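PDB 3HSI: phosphatidylserine synthase from Haemophilus influenzae, which belongs to the phospholipase D superfamily of enzymes and carries two phospholipase D-type sequence regions in a single chain. Local coordinates for residues Y329-S333 with Y434-V438; N383-L389 with V454-L458; V301-V305 with I415-T419; H364-V368 with T378-L382. All blocks are in the same frame, centred on the assembly; numbering follows the deposited sequence.

Contact 1 of 4, residues Y329-S333 with Y434-V438; sequences YLYES and YPEPV
Tyr329 drives the edge of its ring into the face of Tyr434, and this T-shaped pair is the tight part of the contact. The ring centroids lie 4.6 Å apart with the planes at 76°, and Tyr329 CD1 sits over the middle of the Tyr434 ring. From CD1 of Tyr329 to CD1 of Tyr434 the gap is 3.4 Å. One face of the Tyr329 ring is in turn covered by Val438, whose CG1 stands 4.0 Å from the Tyr329 ring centroid in a CH-pi contact. That methyl is carried over the ring because CG1 of Val438 lies opposite its own backbone N (chi1 164°). Tyr434 is fixed at its far end as well: its OH donates to Glu332 OE2 at 2.8 Å, and OE2 accepts on its anti lone pair, away from OE1. Ring and carboxylate planes differ by just 22°. The second oxygen, Glu332 OE1, makes a salt bridge to Lys308, so each oxygen of this buried carboxylate has a partner. Packing is lighter at partly exposed Ser333, which brings CB no closer than 3.9 Å to Tyr434 OH and gives up little surface. Pro435, at the N-cap position of helix 436-447, is also partly exposed and touches Tyr329 through CD and CG, yet closely, with CD 3.4 Å from Tyr329 OH. The arrangement is a T-shaped tyrosine pair packing helix 327-341 of the PLD-like region against the N-terminal start of helix 436-447.

Contact 2 of 4, residues N383-L389 with V454-L458; sequences NPRAWRL and VKMIL
Arg385 reaches across to the end of helix 450-457 and donates from NH1 to Ile457 O at a very short 2.5 Å, a length that is doubtful. The N-H...O angle is 150°, and the acceptor lies in the guanidinium plane while the nitrogen lies in the carbonyl plane. A bend at chi3 (74°) turns the guanidinium back so that NH1 reaches the carbonyl oxygen that CG and CD also pass, each at van der Waals range. The remaining polar reach of the arginine is used outside the two segments: NH1 also bonds Val137 O, and NH2 forms a salt bridge with Asp390. With a single residue left after Ile457, no further turn of helix could supply a donor to that carbonyl, and the negative end of the helix would probably favour the positive guanidinium.

A water makes the second polar link, accepting from Arg385 N at 3.0 Å and donating to Lys455 O at 2.8 Å. Residues 383-389 belong to the PLD-like region, in the loop between strands 374-378 and 391-398. They begin with an Asx motif, in which Asn383 OD1 accepts from Ala386 N at 3.0 Å, and residues 384-387 follow a helical course.

Van der Waals contacts fill the rest. Pro384 lies along the helix backbone, its CB 3.7 Å from CA of Met456, a selenomethionine, and its CD 3.5 Å from Lys455 O. Leu389 CD1 stands over one face of the Arg385 guanidinium and, at 4.2 Å, touches Ile457 CG2. Beyond these, Met456 packs on Val137 of the second subunit and Ile457 on Ile457 of the second subunit.

Contact 3 of 4, residues V301-V305 with I415-T419; sequences VEIIV and IRQHT
Glu302 and Arg416 meet in a side-on, two-nitrogen salt bridge. Arg416 NH2 donates to Glu302 OE1 at 2.7 Å, and Arg416 NE to Glu302 OE2 at 2.8 Å. Both oxygens use the syn lone pair, and the carboxylate and guanidinium are nearly coplanar, 16° apart. The NE bond is the straighter, at 166°. Glu302 is extended, with CG opposite its backbone N (chi1 178°), and Arg416 is extended from CG to NE, which brings the carboxylate against the guanidinium edge. Beside the pair, Ile304 offers two methyls: CG2 touches Thr419 CG2 at 3.9 Å, while CD1 meets Ile415 CG2 at 4.2 Å.

Further out, the turn after helix 405-415 is held by Arg416 O, which accepts from both Thr419 N and Thr419 OG1, the latter at a very short and doubtful 2.5 Å. Arg354, on the neighbouring strand 351-356, binds both sides: NE makes a salt bridge to Glu302 OE2 and NH1 a hydrogen bond to Thr419 OG1. Lys273 adds a long, weak ion pair to Glu302 OE1. This joins strand 300-306 of the sheet to the turn leading into strand 419-421. Gripped by two arginines within a largely buried setting, the Glu302 carboxylate is probably held ionised.

Contact 4 of 4, residues H364-V368 with T378-L382; sequences HLKGV and TGNNL
Lys366 NZ lies only 2.4 Å from Asn381 OD1, a hydrogen bond so short that its exact length is doubtful. Lys366 and His364 open the sequence pattern His-x-Lys-x4-Asp, the signature of the phospholipase D superfamily, and the loop 378-382 wraps round the lysine. NZ also donates to Gly379 O at 3.0 Å, approaching from above the carbonyl plane. As modelled, the chain bends at chi2 and chi4 to reach both acceptors, but its outer course is doubtful; its CB rests 3.5 Å from Asn380 O. His364 comes less close, its NE2 4.0 Å from Asn381 OD1, with ring and amide planes steeply inclined; its ND1 is hydrogen-bonded to Asp173 on strand 171-179 of the other sheet.

Two small turns shape the loop that presents these oxygens. Thr378 OG1, itself bonded to Asn393 O, accepts from Asn380 N in an ST turn, and Asn380 OD1 accepts from Leu382 N at 2.6 Å in an Asx turn. Strands 367-370 and 374-378 pair as an antiparallel hairpin, with Val368 bonded to Leu376; at its open end a water bridges the backbones, donating to Lys366 O at 2.9 Å and accepting from Thr378 N. On the apolar side, Leu382 points toward strand 367-370 and sets its CD1 4.0 Å from Val368 CG2.

The centre of contact 4 lies about 5 Å from the centre of the chain, nearer than the other three, and all its touching residues are buried; contacts 1 and 3 are also buried but farther out, while contact 2 is partly exposed and the only one reached by the second subunit. Contacts 3 and 4 reach the same sheet and meet where Ile415 packs on Leu365. Contacts 2 and 4 share the loop between strands 374-378 and 391-398, Asn380 packing on Ala386 and Trp387. Contact 1 touches contact 2 through Leu330 and Val454. Chemistry follows place: rings between helices, backbone carbonyls at a chain end, an ion pair beside a sheet, and a lysine gripped by loop oxygens.

Contact 1 of 4, residues Y329-S333 with Y434-V438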
loop_
_atom_site.group_PDB
_atom_site.type_symbol
_atom_site.label_atom_id
_atom_site.label_comp_id
_atom_site.label_asym_id
_atom_site.label_seq_id
_atom_site.Cartn_x
_atom_site.Cartn_y
_atom_site.Cartn_z
ATOM N N TYR C 329 -20.860 -6.081 -8.110
ATOM C CA TYR C 329 -21.243 -7.453 -7.793
ATOM C C TYR C 329 -20.402 -8.048 -6.698
ATOM O O TYR C 329 -20.906 -8.842 -5.874
ATOM C CB TYR C 329 -21.107 -8.329 -9.028
ATOM C CG TYR C 329 -22.105 -8.031 -10.125
ATOM C CD1 TYR C 329 -23.287 -8.750 -10.216
ATOM C CD2 TYR C 329 -21.858 -7.039 -11.081
ATOM C CE1 TYR C 329 -24.212 -8.518 -11.251
ATOM C CE2 TYR C 329 -22.782 -6.782 -12.106
ATOM C CZ TYR C 329 -23.944 -7.544 -12.180
ATOM O OH TYR C 329 -24.864 -7.302 -13.160
ATOM N N LEU C 330 -19.106 -7.729 -6.733
ATOM C CA LEU C 330 -18.233 -8.040 -5.619
ATOM C C LEU C 330 -18.781 -7.467 -4.287
ATOM O O LEU C 330 -18.872 -8.192 -3.287
ATOM C CB LEU C 330 -16.800 -7.561 -5.891
ATOM C CG LEU C 330 -15.766 -7.833 -4.778
ATOM C CD1 LEU C 330 -15.660 -9.326 -4.402
ATOM C CD2 LEU C 330 -14.389 -7.294 -5.156
ATOM N N TYR C 331 -19.174 -6.189 -4.293
ATOM C CA TYR C 331 -19.722 -5.552 -3.080
ATOM C C TYR C 331 -21.026 -6.160 -2.662
ATOM O O TYR C 331 -21.232 -6.365 -1.486
ATOM C CB TYR C 331 -19.881 -4.025 -3.212
ATOM C CG TYR C 331 -18.555 -3.355 -3.483
ATOM C CD1 TYR C 331 -17.425 -3.733 -2.783
ATOM C CD2 TYR C 331 -18.424 -2.373 -4.470
ATOM C CE1 TYR C 331 -16.193 -3.146 -3.037
ATOM C CE2 TYR C 331 -17.184 -1.782 -4.735
ATOM C CZ TYR C 331 -16.081 -2.171 -4.003
ATOM O OH TYR C 331 -14.844 -1.608 -4.229
ATOM N N GLU C 332 -21.903 -6.440 -3.619
ATOM C CA GLU C 332 -23.187 -7.024 -3.278
ATOM C C GLU C 332 -22.962 -8.390 -2.641
ATOM O O GLU C 332 -23.575 -8.707 -1.627
ATOM C CB GLU C 332 -24.071 -7.164 -4.502
ATOM C CG GLU C 332 -25.552 -7.364 -4.169
ATOM C CD GLU C 332 -26.413 -7.709 -5.405
ATOM O OE1 GLU C 332 -27.437 -7.025 -5.615
ATOM O OE2 GLU C 332 -26.072 -8.648 -6.172
ATOM N N SER C 333 -22.084 -9.206 -3.210
ATOM C CA SER C 333 -21.966 -10.541 -2.647
ATOM C C SER C 333 -21.325 -10.525 -1.252
ATOM O O SER C 333 -21.640 -11.371 -0.421
ATOM C CB SER C 333 -21.304 -11.539 -3.613
ATOM O OG SER C 333 -20.139 -11.014 -4.143
ATOM N N TYR C 434 -26.021 -13.845 -11.739
ATOM C CA TYR C 434 -25.164 -12.797 -12.299
ATOM C C TYR C 434 -24.820 -13.038 -13.774
ATOM O O TYR C 434 -24.743 -14.189 -14.201
ATOM C CB TYR C 434 -23.850 -12.702 -11.512
ATOM C CG TYR C 434 -23.949 -12.121 -10.123
ATOM C CD1 TYR C 434 -25.129 -11.508 -9.655
ATOM C CD2 TYR C 434 -22.842 -12.167 -9.276
ATOM C CE1 TYR C 434 -25.194 -10.968 -8.348
ATOM C CE2 TYR C 434 -22.881 -11.626 -7.996
ATOM C CZ TYR C 434 -24.050 -11.035 -7.537
ATOM O OH TYR C 434 -24.033 -10.506 -6.271
ATOM N N PRO C 435 -24.555 -11.959 -14.541
ATOM C CA PRO C 435 -24.072 -12.142 -15.905
ATOM C C PRO C 435 -22.867 -13.068 -15.956
ATOM O O PRO C 435 -22.009 -13.035 -15.055
ATOM C CB PRO C 435 -23.675 -10.727 -16.327
ATOM C CG PRO C 435 -24.651 -9.871 -15.603
ATOM C CD PRO C 435 -24.819 -10.536 -14.248
ATOM N N GLU C 436 -22.810 -13.882 -17.004
ATOM C CA GLU C 436 -21.789 -14.918 -17.167
ATOM C C GLU C 436 -20.336 -14.425 -17.080
ATOM O O GLU C 436 -19.506 -15.128 -16.513
ATOM C CB GLU C 436 -22.027 -15.741 -18.468
ATOM N N PRO C 437 -20.021 -13.233 -17.647
ATOM C CA PRO C 437 -18.642 -12.728 -17.528
ATOM C C PRO C 437 -18.290 -12.253 -16.112
ATOM O O PRO C 437 -17.126 -12.329 -15.706
ATOM C CB PRO C 437 -18.586 -11.553 -18.522
ATOM C CG PRO C 437 -19.955 -11.258 -18.914
ATOM C CD PRO C 437 -20.846 -12.395 -18.545
ATOM N N VAL C 438 -19.287 -11.773 -15.372
ATOM C CA VAL C 438 -19.090 -11.397 -13.968
ATOM C C VAL C 438 -18.795 -12.654 -13.140
ATOM O O VAL C 438 -17.859 -12.679 -12.340
ATOM C CB VAL C 438 -20.337 -10.701 -13.412
ATOM C CG1 VAL C 438 -20.311 -10.669 -11.907
ATOM C CG2 VAL C 438 -20.479 -9.325 -14.020
#

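Contact 2 of 4, residues N383-L389 with V454-L458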
loop_
_atom_site.group_PDB
_atom_site.type_symbol
_atom_site.label_atom_id
_atom_site.label_comp_id
_atom_site.label_asym_id
_atom_site.label_seq_id
_atom_site.Cartn_x
_atom_site.Cartn_y
_atom_site.Cartn_z
ATOM N N ASN C 383 -13.837 2.589 4.066
ATOM C CA ASN C 383 -13.212 1.433 3.402
ATOM C C ASN C 383 -11.722 1.317 3.752
ATOM O O ASN C 383 -11.153 2.264 4.273
ATOM C CB ASN C 383 -13.454 1.509 1.882
ATOM C CG ASN C 383 -12.829 2.734 1.221
ATOM O OD1 ASN C 383 -12.210 3.607 1.855
ATOM N ND2 ASN C 383 -12.991 2.804 -0.078
ATOM N N PRO C 384 -11.071 0.168 3.466
ATOM C CA PRO C 384 -9.636 0.086 3.770
ATOM C C PRO C 384 -8.719 1.167 3.145
ATOM O O PRO C 384 -7.724 1.507 3.781
ATOM C CB PRO C 384 -9.243 -1.295 3.244
ATOM C CG PRO C 384 -10.586 -2.083 3.382
ATOM C CD PRO C 384 -11.581 -1.098 2.910
ATOM N N ARG C 385 -9.023 1.667 1.939
ATOM C CA ARG C 385 -8.290 2.819 1.321
ATOM C C ARG C 385 -8.259 4.021 2.254
ATOM O O ARG C 385 -7.213 4.655 2.459
ATOM C CB ARG C 385 -9.022 3.348 0.070
ATOM C CG ARG C 385 -8.772 2.638 -1.221
ATOM C CD ARG C 385 -9.075 3.587 -2.381
ATOM N NE ARG C 385 -8.017 4.592 -2.521
ATOM C CZ ARG C 385 -6.836 4.364 -3.085
ATOM N NH1 ARG C 385 -6.549 3.157 -3.558
ATOM N NH2 ARG C 385 -5.926 5.331 -3.161
ATOM N N ALA C 386 -9.450 4.375 2.745
ATOM C CA ALA C 386 -9.617 5.471 3.707
ATOM C C ALA C 386 -8.802 5.217 4.986
ATOM O O ALA C 386 -8.260 6.145 5.580
ATOM C CB ALA C 386 -11.084 5.670 4.024
ATOM N N TRP C 387 -8.656 3.961 5.382
ATOM C CA TRP C 387 -7.894 3.660 6.606
ATOM C C TRP C 387 -6.374 3.678 6.464
ATOM O O TRP C 387 -5.633 3.563 7.461
ATOM C CB TRP C 387 -8.339 2.317 7.207
ATOM C CG TRP C 387 -9.142 2.506 8.464
ATOM C CD1 TRP C 387 -8.797 2.107 9.730
ATOM C CD2 TRP C 387 -10.411 3.166 8.579
ATOM N NE1 TRP C 387 -9.778 2.480 10.624
ATOM C CE2 TRP C 387 -10.776 3.134 9.939
ATOM C CE3 TRP C 387 -11.261 3.808 7.663
ATOM C CZ2 TRP C 387 -11.967 3.711 10.408
ATOM C CZ3 TRP C 387 -12.436 4.387 8.128
ATOM C CH2 TRP C 387 -12.782 4.323 9.481
ATOM N N ARG C 388 -5.873 3.806 5.247
ATOM C CA ARG C 388 -4.452 3.632 5.092
ATOM C C ARG C 388 -3.874 4.554 4.063
ATOM O O ARG C 388 -2.774 5.068 4.245
ATOM C CB ARG C 388 -4.174 2.164 4.717
ATOM C CG ARG C 388 -2.749 1.785 4.674
ATOM C CD ARG C 388 -2.604 0.359 4.100
ATOM N NE ARG C 388 -2.896 -0.719 5.055
ATOM C CZ ARG C 388 -4.097 -1.277 5.254
ATOM N NH1 ARG C 388 -5.176 -0.854 4.593
ATOM N NH2 ARG C 388 -4.234 -2.263 6.138
ATOM N N LEU C 389 -4.596 4.745 2.966
ATOM C CA LEU C 389 -4.017 5.426 1.814
ATOM C C LEU C 389 -4.440 6.895 1.660
ATOM O O LEU C 389 -3.595 7.743 1.382
ATOM C CB LEU C 389 -4.295 4.649 0.528
ATOM C CG LEU C 389 -3.924 3.158 0.562
ATOM C CD1 LEU C 389 -4.432 2.429 -0.678
ATOM C CD2 LEU C 389 -2.409 2.989 0.716
ATOM N N VAL C 454 -8.469 -6.324 -4.132
ATOM C CA VAL C 454 -9.424 -5.358 -4.636
ATOM C C VAL C 454 -10.093 -4.556 -3.507
ATOM O O VAL C 454 -10.166 -3.326 -3.585
ATOM C CB VAL C 454 -10.494 -6.035 -5.497
ATOM C CG1 VAL C 454 -11.443 -5.004 -6.020
ATOM C CG2 VAL C 454 -9.836 -6.825 -6.634
ATOM N N LYS C 455 -10.566 -5.259 -2.476
ATOM C CA LYS C 455 -11.167 -4.622 -1.298
ATOM C C LYS C 455 -10.222 -3.672 -0.562
ATOM O O LYS C 455 -10.635 -2.590 -0.168
ATOM C CB LYS C 455 -11.686 -5.655 -0.301
ATOM C CG LYS C 455 -12.855 -6.469 -0.779
ATOM C CD LYS C 455 -13.344 -7.334 0.375
ATOM C CE LYS C 455 -13.429 -8.778 -0.043
ATOM N NZ LYS C 455 -14.201 -9.584 0.954
HETATM N N MSE C 456 -8.971 -4.084 -0.365
HETATM C CA MSE C 456 -7.975 -3.249 0.347
HETATM C C MSE C 456 -7.498 -2.027 -0.426
HETATM O O MSE C 456 -7.112 -1.024 0.173
HETATM C CB MSE C 456 -6.761 -4.072 0.757
HETATM C CG MSE C 456 -7.004 -4.942 1.958
HETATM SE SE MSE C 456 -5.543 -6.190 2.209
HETATM C CE MSE C 456 -5.218 -6.780 0.363
ATOM N N ILE C 457 -7.509 -2.095 -1.752
ATOM C CA ILE C 457 -6.930 -0.995 -2.515
ATOM C C ILE C 457 -7.917 -0.215 -3.362
ATOM O O ILE C 457 -7.639 0.896 -3.746
ATOM C CB ILE C 457 -5.751 -1.452 -3.370
ATOM C CG1 ILE C 457 -4.827 -2.368 -2.558
ATOM C CG2 ILE C 457 -4.974 -0.238 -3.863
ATOM C CD1 ILE C 457 -3.641 -2.849 -3.332
ATOM N N LEU C 458 -9.066 -0.801 -3.661
ATOM C CA LEU C 458 -10.134 -0.089 -4.346
ATOM C C LEU C 458 -11.310 0.016 -3.393
ATOM O O LEU C 458 -11.675 1.103 -2.962
ATOM C CB LEU C 458 -10.568 -0.816 -5.631
ATOM C CG LEU C 458 -9.554 -0.935 -6.783
ATOM C CD1 LEU C 458 -10.170 -1.659 -7.994
ATOM C CD2 LEU C 458 -8.989 0.435 -7.202
HETATM O O HOH W 1 -10.681 0.195 -0.085
#

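Contact 3 of 4, residues V301-V305 with I415-T419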
loop_
_atom_site.group_PDB
_atom_site.type_symbol
_atom_site.label_atom_id
_atom_site.label_comp_id
_atom_site.label_asym_id
_atom_site.label_seq_id
_atom_site.Cartn_x
_atom_site.Cartn_y
_atom_site.Cartn_z
ATOM N N VAL C 301 -28.396 -1.456 14.560
ATOM C CA VAL C 301 -27.519 -0.999 13.500
ATOM C C VAL C 301 -28.327 -0.901 12.222
ATOM O O VAL C 301 -29.048 -1.837 11.848
ATOM C CB VAL C 301 -26.311 -1.982 13.238
ATOM C CG1 VAL C 301 -25.437 -1.461 12.050
ATOM C CG2 VAL C 301 -25.485 -2.202 14.515
ATOM N N GLU C 302 -28.194 0.239 11.561
ATOM C CA GLU C 302 -28.822 0.448 10.286
ATOM C C GLU C 302 -27.724 0.766 9.256
ATOM O O GLU C 302 -26.927 1.651 9.456
ATOM C CB GLU C 302 -29.835 1.605 10.400
ATOM C CG GLU C 302 -30.506 1.932 9.086
ATOM C CD GLU C 302 -31.456 3.121 9.168
ATOM O OE1 GLU C 302 -31.637 3.695 10.280
ATOM O OE2 GLU C 302 -32.047 3.472 8.113
ATOM N N ILE C 303 -27.697 0.050 8.144
ATOM C CA ILE C 303 -26.693 0.310 7.123
ATOM C C ILE C 303 -27.402 0.607 5.827
ATOM O O ILE C 303 -28.312 -0.134 5.423
ATOM C CB ILE C 303 -25.735 -0.897 6.958
ATOM C CG1 ILE C 303 -25.080 -1.224 8.315
ATOM C CG2 ILE C 303 -24.699 -0.586 5.850
ATOM C CD1 ILE C 303 -24.252 -2.559 8.360
ATOM N N ILE C 304 -27.033 1.719 5.204
ATOM C CA ILE C 304 -27.667 2.125 3.970
ATOM C C ILE C 304 -26.599 2.171 2.890
ATOM O O ILE C 304 -25.650 2.919 3.001
ATOM C CB ILE C 304 -28.341 3.540 4.107
ATOM C CG1 ILE C 304 -29.101 3.635 5.437
ATOM C CG2 ILE C 304 -29.243 3.822 2.893
ATOM C CD1 ILE C 304 -29.952 4.998 5.688
ATOM N N VAL C 305 -26.759 1.361 1.851
ATOM C CA VAL C 305 -25.848 1.342 0.706
ATOM C C VAL C 305 -26.663 1.386 -0.562
ATOM O O VAL C 305 -27.880 1.204 -0.529
ATOM C CB VAL C 305 -24.976 0.043 0.681
ATOM C CG1 VAL C 305 -23.968 0.095 1.788
ATOM C CG2 VAL C 305 -25.855 -1.197 0.825
ATOM N N ILE C 415 -33.235 10.663 2.832
ATOM C CA ILE C 415 -32.306 9.626 2.404
ATOM C C ILE C 415 -33.003 8.282 2.177
ATOM O O ILE C 415 -32.793 7.653 1.133
ATOM C CB ILE C 415 -31.110 9.488 3.359
ATOM C CG1 ILE C 415 -30.180 10.678 3.184
ATOM C CG2 ILE C 415 -30.299 8.202 3.058
ATOM C CD1 ILE C 415 -29.246 10.902 4.364
ATOM N N ARG C 416 -33.885 7.887 3.105
ATOM C CA ARG C 416 -34.550 6.582 3.057
ATOM C C ARG C 416 -35.609 6.450 1.965
ATOM O O ARG C 416 -36.091 5.328 1.716
ATOM C CB ARG C 416 -35.194 6.296 4.410
ATOM C CG ARG C 416 -34.164 6.005 5.505
ATOM C CD ARG C 416 -34.866 5.686 6.809
ATOM N NE ARG C 416 -33.926 5.521 7.908
ATOM C CZ ARG C 416 -33.912 6.267 9.016
ATOM N NH1 ARG C 416 -34.785 7.265 9.178
ATOM N NH2 ARG C 416 -32.990 6.032 9.952
ATOM N N GLN C 417 -35.975 7.581 1.326
ATOM C CA GLN C 417 -37.096 7.593 0.368
ATOM C C GLN C 417 -36.940 6.578 -0.750
ATOM O O GLN C 417 -37.899 5.885 -1.073
ATOM C CB GLN C 417 -37.360 8.976 -0.260
ATOM C CG GLN C 417 -37.961 10.021 0.683
ATOM C CD GLN C 417 -39.352 9.619 1.172
ATOM O OE1 GLN C 417 -40.081 8.884 0.497
ATOM N NE2 GLN C 417 -39.704 10.067 2.373
ATOM N N HIS C 418 -35.761 6.522 -1.361
ATOM C CA HIS C 418 -35.529 5.596 -2.473
ATOM C C HIS C 418 -34.896 4.292 -2.029
ATOM O O HIS C 418 -34.234 3.642 -2.834
ATOM C CB HIS C 418 -34.687 6.255 -3.559
ATOM C CG HIS C 418 -35.359 7.415 -4.217
ATOM N ND1 HIS C 418 -36.522 7.282 -4.939
ATOM C CD2 HIS C 418 -35.037 8.730 -4.264
ATOM C CE1 HIS C 418 -36.887 8.459 -5.415
ATOM N NE2 HIS C 418 -35.994 9.355 -5.034
ATOM N N THR C 419 -35.110 3.907 -0.758
ATOM C CA THR C 419 -34.558 2.657 -0.212
ATOM C C THR C 419 -35.613 1.599 0.051
ATOM O O THR C 419 -36.777 1.903 0.239
ATOM C CB THR C 419 -33.862 2.837 1.161
ATOM O OG1 THR C 419 -34.852 3.198 2.140
ATOM C CG2 THR C 419 -32.733 3.873 1.087
#

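Contact 4 of 4, residues H364-V368 with T378-L382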
loop_
_atom_site.group_PDB
_atom_site.type_symbol
_atom_site.label_atom_id
_atom_site.label_comp_id
_atom_site.label_asym_id
_atom_site.label_seq_id
_atom_site.Cartn_x
_atom_site.Cartn_y
_atom_site.Cartn_z
ATOM N N HIS C 364 -23.776 7.899 -3.624
ATOM C CA HIS C 364 -22.477 8.166 -3.047
ATOM C C HIS C 364 -22.559 8.791 -1.635
ATOM O O HIS C 364 -21.788 9.691 -1.334
ATOM C CB HIS C 364 -21.744 9.121 -3.977
ATOM C CG HIS C 364 -20.276 9.222 -3.714
ATOM N ND1 HIS C 364 -19.671 10.402 -3.299
ATOM C CD2 HIS C 364 -19.290 8.294 -3.811
ATOM C CE1 HIS C 364 -18.372 10.192 -3.159
ATOM N NE2 HIS C 364 -18.119 8.921 -3.454
ATOM N N LEU C 365 -23.481 8.341 -0.786
ATOM C CA LEU C 365 -23.606 8.921 0.562
ATOM C C LEU C 365 -22.678 8.239 1.554
ATOM O O LEU C 365 -22.486 7.008 1.527
ATOM C CB LEU C 365 -25.035 8.800 1.112
ATOM C CG LEU C 365 -26.234 9.339 0.365
ATOM C CD1 LEU C 365 -27.471 8.821 1.085
ATOM C CD2 LEU C 365 -26.256 10.792 0.387
ATOM N N LYS C 366 -22.113 9.066 2.418
ATOM C CA LYS C 366 -21.269 8.634 3.549
ATOM C C LYS C 366 -21.829 9.359 4.778
ATOM O O LYS C 366 -22.272 10.508 4.677
ATOM C CB LYS C 366 -19.814 9.093 3.357
ATOM C CG LYS C 366 -19.178 8.863 1.975
ATOM C CD LYS C 366 -19.244 10.115 1.140
ATOM C CE LYS C 366 -18.584 9.904 -0.208
ATOM N NZ LYS C 366 -17.070 9.625 -0.197
ATOM N N GLY C 367 -21.824 8.683 5.919
ATOM C CA GLY C 367 -22.238 9.273 7.187
ATOM C C GLY C 367 -22.234 8.266 8.320
ATOM O O GLY C 367 -22.264 7.036 8.106
ATOM N N VAL C 368 -22.123 8.778 9.533
ATOM C CA VAL C 368 -22.202 7.950 10.754
ATOM C C VAL C 368 -23.031 8.747 11.727
ATOM O O VAL C 368 -22.811 9.930 11.898
ATOM C CB VAL C 368 -20.822 7.636 11.389
ATOM C CG1 VAL C 368 -21.016 6.905 12.714
ATOM C CG2 VAL C 368 -19.913 6.783 10.438
ATOM N N THR C 378 -18.539 13.446 6.854
ATOM C CA THR C 378 -17.244 13.059 6.430
ATOM C C THR C 378 -17.246 12.720 4.966
ATOM O O THR C 378 -18.280 12.318 4.413
ATOM C CB THR C 378 -16.713 11.901 7.298
ATOM O OG1 THR C 378 -15.330 11.715 7.037
ATOM C CG2 THR C 378 -17.477 10.571 7.073
ATOM N N GLY C 379 -16.100 12.905 4.327
ATOM C CA GLY C 379 -15.912 12.384 2.996
ATOM C C GLY C 379 -15.372 10.967 3.045
ATOM O O GLY C 379 -15.137 10.368 2.003
ATOM N N ASN C 380 -15.220 10.416 4.246
ATOM C CA ASN C 380 -14.623 9.071 4.430
ATOM C C ASN C 380 -15.590 7.955 3.950
ATOM O O ASN C 380 -16.715 7.840 4.422
ATOM C CB ASN C 380 -14.185 8.911 5.899
ATOM C CG ASN C 380 -13.383 7.644 6.156
ATOM O OD1 ASN C 380 -13.728 6.553 5.703
ATOM N ND2 ASN C 380 -12.315 7.788 6.910
ATOM N N ASN C 381 -15.139 7.156 2.983
ATOM C CA ASN C 381 -15.940 6.065 2.411
ATOM C C ASN C 381 -16.011 4.863 3.334
ATOM O O ASN C 381 -16.642 3.855 2.992
ATOM C CB ASN C 381 -15.355 5.599 1.063
ATOM C CG ASN C 381 -15.556 6.600 -0.049
ATOM O OD1 ASN C 381 -16.599 7.229 -0.146
ATOM N ND2 ASN C 381 -14.561 6.741 -0.908
ATOM N N LEU C 382 -15.385 4.929 4.504
ATOM C CA LEU C 382 -15.454 3.782 5.417
ATOM C C LEU C 382 -14.981 2.490 4.745
ATOM O O LEU C 382 -15.631 1.426 4.836
ATOM C CB LEU C 382 -16.875 3.626 5.968
ATOM C CG LEU C 382 -17.310 4.847 6.799
ATOM C CD1 LEU C 382 -18.822 4.819 7.120
ATOM C CD2 LEU C 382 -16.472 4.902 8.072
HETATM O O HOH W 2 -21.245 13.023 5.726
#